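Local coordinates for protein N-acetylglucosamine-6-phosphate deacetylase (PDB 1O12) that probably removes the acetyl group from N-acetylglucosamine 6-phosphate, as a metal-dependent hydrolase that binds one metal ion per subunit, at residues 131-137 and 187-191; 144-148 and 168-172. All blocks are in the same frame, centred on the assembly; numbering follows the deposited sequence.

Contact 1 (131-137 and 187-191). With FE (Fe (III) ion), chain C.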
loop_
_atom_site.group_PDB
_atom_site.type_symbol
_atom_site.label_atom_id
_atom_site.label_comp_id
_atom_site.label_asym_id
_atom_site.label_seq_id
_atom_site.Cartn_x
_atom_site.Cartn_y
_atom_site.Cartn_z
ATOM N N ILE A 131 -15.608 15.479 13.818
ATOM C CA ILE A 131 -14.919 15.142 12.610
ATOM C C ILE A 131 -14.632 16.355 11.768
ATOM O O ILE A 131 -14.955 17.483 12.141
ATOM C CB ILE A 131 -15.718 14.085 11.800
ATOM C CG1 ILE A 131 -17.142 14.576 11.512
ATOM C CG2 ILE A 131 -15.727 12.776 12.579
ATOM C CD1 ILE A 131 -18.010 13.550 10.752
ATOM N N SER A 132 -13.995 16.102 10.633
ATOM C CA SER A 132 -13.637 17.139 9.679
ATOM C C SER A 132 -14.835 17.433 8.769
ATOM O O SER A 132 -15.477 16.511 8.248
ATOM C CB SER A 132 -12.461 16.643 8.848
ATOM O OG SER A 132 -12.310 17.370 7.655
ATOM N N LYS A 133 -15.160 18.710 8.589
ATOM C CA LYS A 133 -16.266 19.050 7.693
ATOM C C LYS A 133 -15.838 18.779 6.238
ATOM O O LYS A 133 -16.684 18.499 5.379
ATOM C CB LYS A 133 -16.679 20.519 7.860
ATOM C CG LYS A 133 -17.367 20.837 9.196
ATOM C CD LYS A 133 -17.303 22.322 9.465
ATOM C CE LYS A 133 -17.980 22.699 10.756
ATOM N NZ LYS A 133 -18.179 24.180 10.816
ATOM N N GLU A 134 -14.531 18.833 5.964
ATOM C CA GLU A 134 -14.038 18.602 4.610
ATOM C C GLU A 134 -14.152 17.127 4.166
ATOM O O GLU A 134 -14.079 16.806 2.975
ATOM C CB GLU A 134 -12.589 19.089 4.486
ATOM C CG GLU A 134 -12.161 19.291 3.032
ATOM C CD GLU A 134 -10.716 19.754 2.871
ATOM O OE1 GLU A 134 -10.332 20.737 3.557
ATOM O OE2 GLU A 134 -9.975 19.149 2.047
ATOM N N LYS A 135 -14.330 16.234 5.131
ATOM C CA LYS A 135 -14.480 14.819 4.842
ATOM C C LYS A 135 -15.701 14.352 5.629
ATOM O O LYS A 135 -15.735 13.256 6.168
ATOM C CB LYS A 135 -13.221 14.053 5.277
ATOM C CG LYS A 135 -12.050 14.179 4.315
ATOM C CD LYS A 135 -12.423 13.576 2.976
ATOM C CE LYS A 135 -11.333 13.721 1.962
ATOM N NZ LYS A 135 -11.749 13.156 0.641
ATOM N N LYS A 136 -16.707 15.215 5.681
ATOM C CA LYS A 136 -17.938 14.943 6.399
ATOM C C LYS A 136 -18.769 13.825 5.798
ATOM O O LYS A 136 -19.415 13.073 6.520
ATOM C CB LYS A 136 -18.795 16.210 6.454
ATOM C CG LYS A 136 -19.359 16.644 5.111
ATOM C CD LYS A 136 -20.062 17.998 5.223
ATOM C CE LYS A 136 -20.664 18.434 3.873
ATOM N NZ LYS A 136 -21.877 17.633 3.483
ATOM N N GLY A 137 -18.777 13.754 4.473
ATOM C CA GLY A 137 -19.543 12.752 3.751
ATOM C C GLY A 137 -20.747 12.129 4.431
ATOM O O GLY A 137 -20.612 11.229 5.261
ATOM N N GLY A 187 -11.129 8.749 11.565
ATOM C CA GLY A 187 -11.938 8.732 10.362
ATOM C C GLY A 187 -12.524 10.109 10.106
ATOM O O GLY A 187 -12.593 10.943 11.020
ATOM N N HIS A 188 -12.933 10.348 8.852
ATOM C CA HIS A 188 -13.512 11.625 8.420
ATOM C C HIS A 188 -12.545 12.739 8.743
ATOM O O HIS A 188 -12.895 13.712 9.386
ATOM C CB HIS A 188 -14.836 11.841 9.132
ATOM C CG HIS A 188 -15.876 10.843 8.745
ATOM N ND1 HIS A 188 -16.483 10.844 7.501
ATOM C CD2 HIS A 188 -16.397 9.788 9.419
ATOM C CE1 HIS A 188 -17.337 9.838 7.431
ATOM N NE2 HIS A 188 -17.304 9.181 8.580
ATOM N N SER A 189 -11.319 12.583 8.272
ATOM C CA SER A 189 -10.265 13.527 8.571
ATOM C C SER A 189 -9.329 13.825 7.414
ATOM O O SER A 189 -9.221 13.044 6.469
ATOM C CB SER A 189 -9.460 12.958 9.740
ATOM O OG SER A 189 -8.088 13.298 9.667
ATOM N N ILE A 190 -8.660 14.973 7.474
ATOM C CA ILE A 190 -7.673 15.301 6.436
ATOM C C ILE A 190 -6.306 15.343 7.083
ATOM O O ILE A 190 -5.339 15.738 6.467
ATOM C CB ILE A 190 -7.918 16.663 5.724
ATOM C CG1 ILE A 190 -8.118 17.774 6.749
ATOM C CG2 ILE A 190 -9.065 16.543 4.752
ATOM C CD1 ILE A 190 -8.632 19.062 6.089
ATOM N N ALA A 191 -6.234 14.924 8.334
ATOM C CA ALA A 191 -4.980 14.918 9.058
ATOM C C ALA A 191 -3.809 14.299 8.283
ATOM O O ALA A 191 -3.955 13.337 7.508
ATOM C CB ALA A 191 -5.159 14.191 10.387
HETATM FE FE FE C . -18.802 7.618 8.046
#
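His-188 is held at both nitrogens of its ring. His-188 NE2 binds the iron at 2.2 Å, alongside Glu-127 and His-209, while its ND1 donates to Lys-135 O at 2.9 Å. That carbonyl oxygen sits only 8° out of the imidazole plane and receives the N-H almost head-on, with a C=O...N angle of 166°, so the second-shell backbone group fixes the rotation of a first-shell ligand. The main chain adds a bond of its own, Ser-132 N to His-188 O at 2.9 Å. Both segments are loops that follow parallel strands, 121-127 and 183-186, of the TIM-barrel amidohydrolase fold, in which such loops frame the metal site. Beside the ring, Ile-131 runs in the same direction as His-188, its CB 3.6 Å from His-188 CB. With an alanine here CB would remain, but losing CG2 and CD1 would probably leave a gap beside His-188 CB and CG and let the imidazole settle less precisely against Lys-135 O. Farther out, Lys-135 bends at chi2 (-63°), bringing CG to 3.8 Å from Ile-190 CG2 before its chain leads away. Glu-134 crosses Ile-190 nearly at a right angle.

Contact 2 (144-148 and 168-172)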
loop_
_atom_site.group_PDB
_atom_site.type_symbol
_atom_site.label_atom_id
_atom_site.label_comp_id
_atom_site.label_asym_id
_atom_site.label_seq_id
_atom_site.Cartn_x
_atom_site.Cartn_y
_atom_site.Cartn_z
ATOM N N ILE A 144 -21.535 18.897 13.213
ATOM C CA ILE A 144 -20.091 18.722 13.314
ATOM C C ILE A 144 -19.485 19.890 14.094
ATOM O O ILE A 144 -19.724 21.044 13.773
ATOM C CB ILE A 144 -19.419 18.651 11.906
ATOM C CG1 ILE A 144 -20.079 17.553 11.059
ATOM C CG2 ILE A 144 -17.908 18.375 12.061
ATOM C CD1 ILE A 144 -19.338 17.225 9.773
ATOM N N ARG A 145 -18.679 19.588 15.102
ATOM C CA ARG A 145 -18.092 20.638 15.909
ATOM C C ARG A 145 -16.921 20.032 16.659
ATOM O O ARG A 145 -16.772 18.801 16.704
ATOM C CB ARG A 145 -19.131 21.121 16.917
ATOM C CG ARG A 145 -19.650 19.959 17.769
ATOM C CD ARG A 145 -20.776 20.364 18.688
ATOM N NE ARG A 145 -21.272 19.261 19.520
ATOM C CZ ARG A 145 -22.138 18.329 19.124
ATOM N NH1 ARG A 145 -22.627 18.344 17.887
ATOM N NH2 ARG A 145 -22.529 17.384 19.975
ATOM N N PRO A 146 -16.073 20.881 17.261
ATOM C CA PRO A 146 -14.922 20.384 18.016
ATOM C C PRO A 146 -15.372 19.910 19.380
ATOM O O PRO A 146 -16.404 20.329 19.896
ATOM C CB PRO A 146 -14.017 21.603 18.116
ATOM C CG PRO A 146 -15.004 22.715 18.213
ATOM C CD PRO A 146 -16.033 22.352 17.160
ATOM N N PRO A 147 -14.614 19.000 19.969
ATOM C CA PRO A 147 -14.940 18.476 21.293
ATOM C C PRO A 147 -14.720 19.567 22.332
ATOM O O PRO A 147 -13.813 20.395 22.198
ATOM C CB PRO A 147 -13.966 17.319 21.451
ATOM C CG PRO A 147 -12.801 17.729 20.573
ATOM C CD PRO A 147 -13.489 18.273 19.367
ATOM N N SER A 148 -15.543 19.553 23.375
ATOM C CA SER A 148 -15.465 20.554 24.432
ATOM C C SER A 148 -15.462 19.844 25.765
ATOM O O SER A 148 -15.968 18.735 25.869
ATOM C CB SER A 148 -16.692 21.457 24.367
ATOM O OG SER A 148 -17.824 20.757 24.855
ATOM N N ILE A 168 -8.847 18.018 14.117
ATOM C CA ILE A 168 -9.876 18.911 14.614
ATOM C C ILE A 168 -9.421 19.586 15.905
ATOM O O ILE A 168 -8.548 19.093 16.622
ATOM C CB ILE A 168 -11.229 18.144 14.806
ATOM C CG1 ILE A 168 -12.397 19.118 14.707
ATOM C CG2 ILE A 168 -11.271 17.442 16.156
ATOM C CD1 ILE A 168 -13.802 18.447 14.749
ATOM N N GLU A 169 -10.002 20.740 16.189
ATOM C CA GLU A 169 -9.660 21.493 17.391
ATOM C C GLU A 169 -10.016 20.708 18.645
ATOM O O GLU A 169 -11.110 20.146 18.741
ATOM C CB GLU A 169 -10.428 22.818 17.394
ATOM C CG GLU A 169 -10.074 23.764 18.535
ATOM C CD GLU A 169 -11.183 24.766 18.811
ATOM O OE1 GLU A 169 -11.786 25.272 17.827
ATOM O OE2 GLU A 169 -11.444 25.041 20.009
ATOM N N SER A 170 -9.090 20.682 19.599
ATOM C CA SER A 170 -9.278 19.994 20.881
ATOM C C SER A 170 -9.430 18.487 20.765
ATOM O O SER A 170 -9.944 17.825 21.668
ATOM C CB SER A 170 -10.490 20.569 21.628
ATOM O OG SER A 170 -10.223 21.883 22.076
ATOM N N SER A 171 -8.966 17.940 19.656
ATOM C CA SER A 171 -9.065 16.513 19.452
ATOM C C SER A 171 -8.376 15.762 20.595
ATOM O O SER A 171 -8.754 14.640 20.918
ATOM C CB SER A 171 -8.424 16.144 18.119
ATOM O OG SER A 171 -7.035 16.393 18.150
ATOM N N GLU A 172 -7.376 16.393 21.211
ATOM C CA GLU A 172 -6.613 15.785 22.313
ATOM C C GLU A 172 -7.441 15.395 23.544
ATOM O O GLU A 172 -7.133 14.407 24.200
ATOM C CB GLU A 172 -5.465 16.710 22.754
ATOM C CG GLU A 172 -5.106 17.801 21.744
ATOM C CD GLU A 172 -5.957 19.068 21.914
ATOM O OE1 GLU A 172 -6.341 19.679 20.884
ATOM O OE2 GLU A 172 -6.231 19.454 23.079
#
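The puckered rings of Pro-146 and Pro-147 present ring carbons, not flat faces, to the carbonyl oxygens of 168-172, and the planar carboxylate of Glu-169 merely brushes the ring of Pro-146, through OE1 near CG. Both segments belong to loops of the TIM barrel that follow the paired parallel strands 121-127 and 159-164, and Ile-168 to Ser-171 form a type II beta turn, closed by the backbone bond from Ser-171 N to Ile-168 O. Ser-170 occupies its third position with a positive phi of 64°. On Pro-147, CD lies 3.1 Å from Glu-169 O, and the neighbouring CG comes equally near to Ser-170 O; Pro-146 meets Glu-169 O through CB at 3.3 Å. No hydrogen bond joins the two segments: the prolines have no N-H to offer, and the contact is one of shape. Arg-145 directs its charge away from the turn, into a salt bridge with Glu-151, while Ser-148 begins helix 149-152 as its N-cap, OG accepting from Glu-151 N. Ile-168 reaches the other segment with two branches. CG2 of Ile-168 makes the apolar contact, 4.0 Å from Pro-147 CD; the other branch of Ile-168, with CG1 anti to the backbone N (chi1 -155°) and extended beyond, places CD1 3.6 Å from Arg-145 O.

In the fold
Loops on the same side of the barrel form both contacts, each drawing one segment from the long connection after strand 121-127. Contact 1 pairs it with the loop after strand 183-186, contact 2 with the one after strand 159-164. Their centres are about 12 Å apart, joined where the carbonyl oxygen of Ile-131 meets side-chain carbons of Ile-144 and Ile-168, and where Lys-136 packs on Ile-144. Both are partly buried: contact 1, with five of ten touching residues buried, is polar and directional near the iron and aliphatic toward Ile-190; contact 2, with two of seven, is more peripheral and relies on proline packing, the side chain of Ile-168 lying about 14 Å from the bound Fe (III) ion.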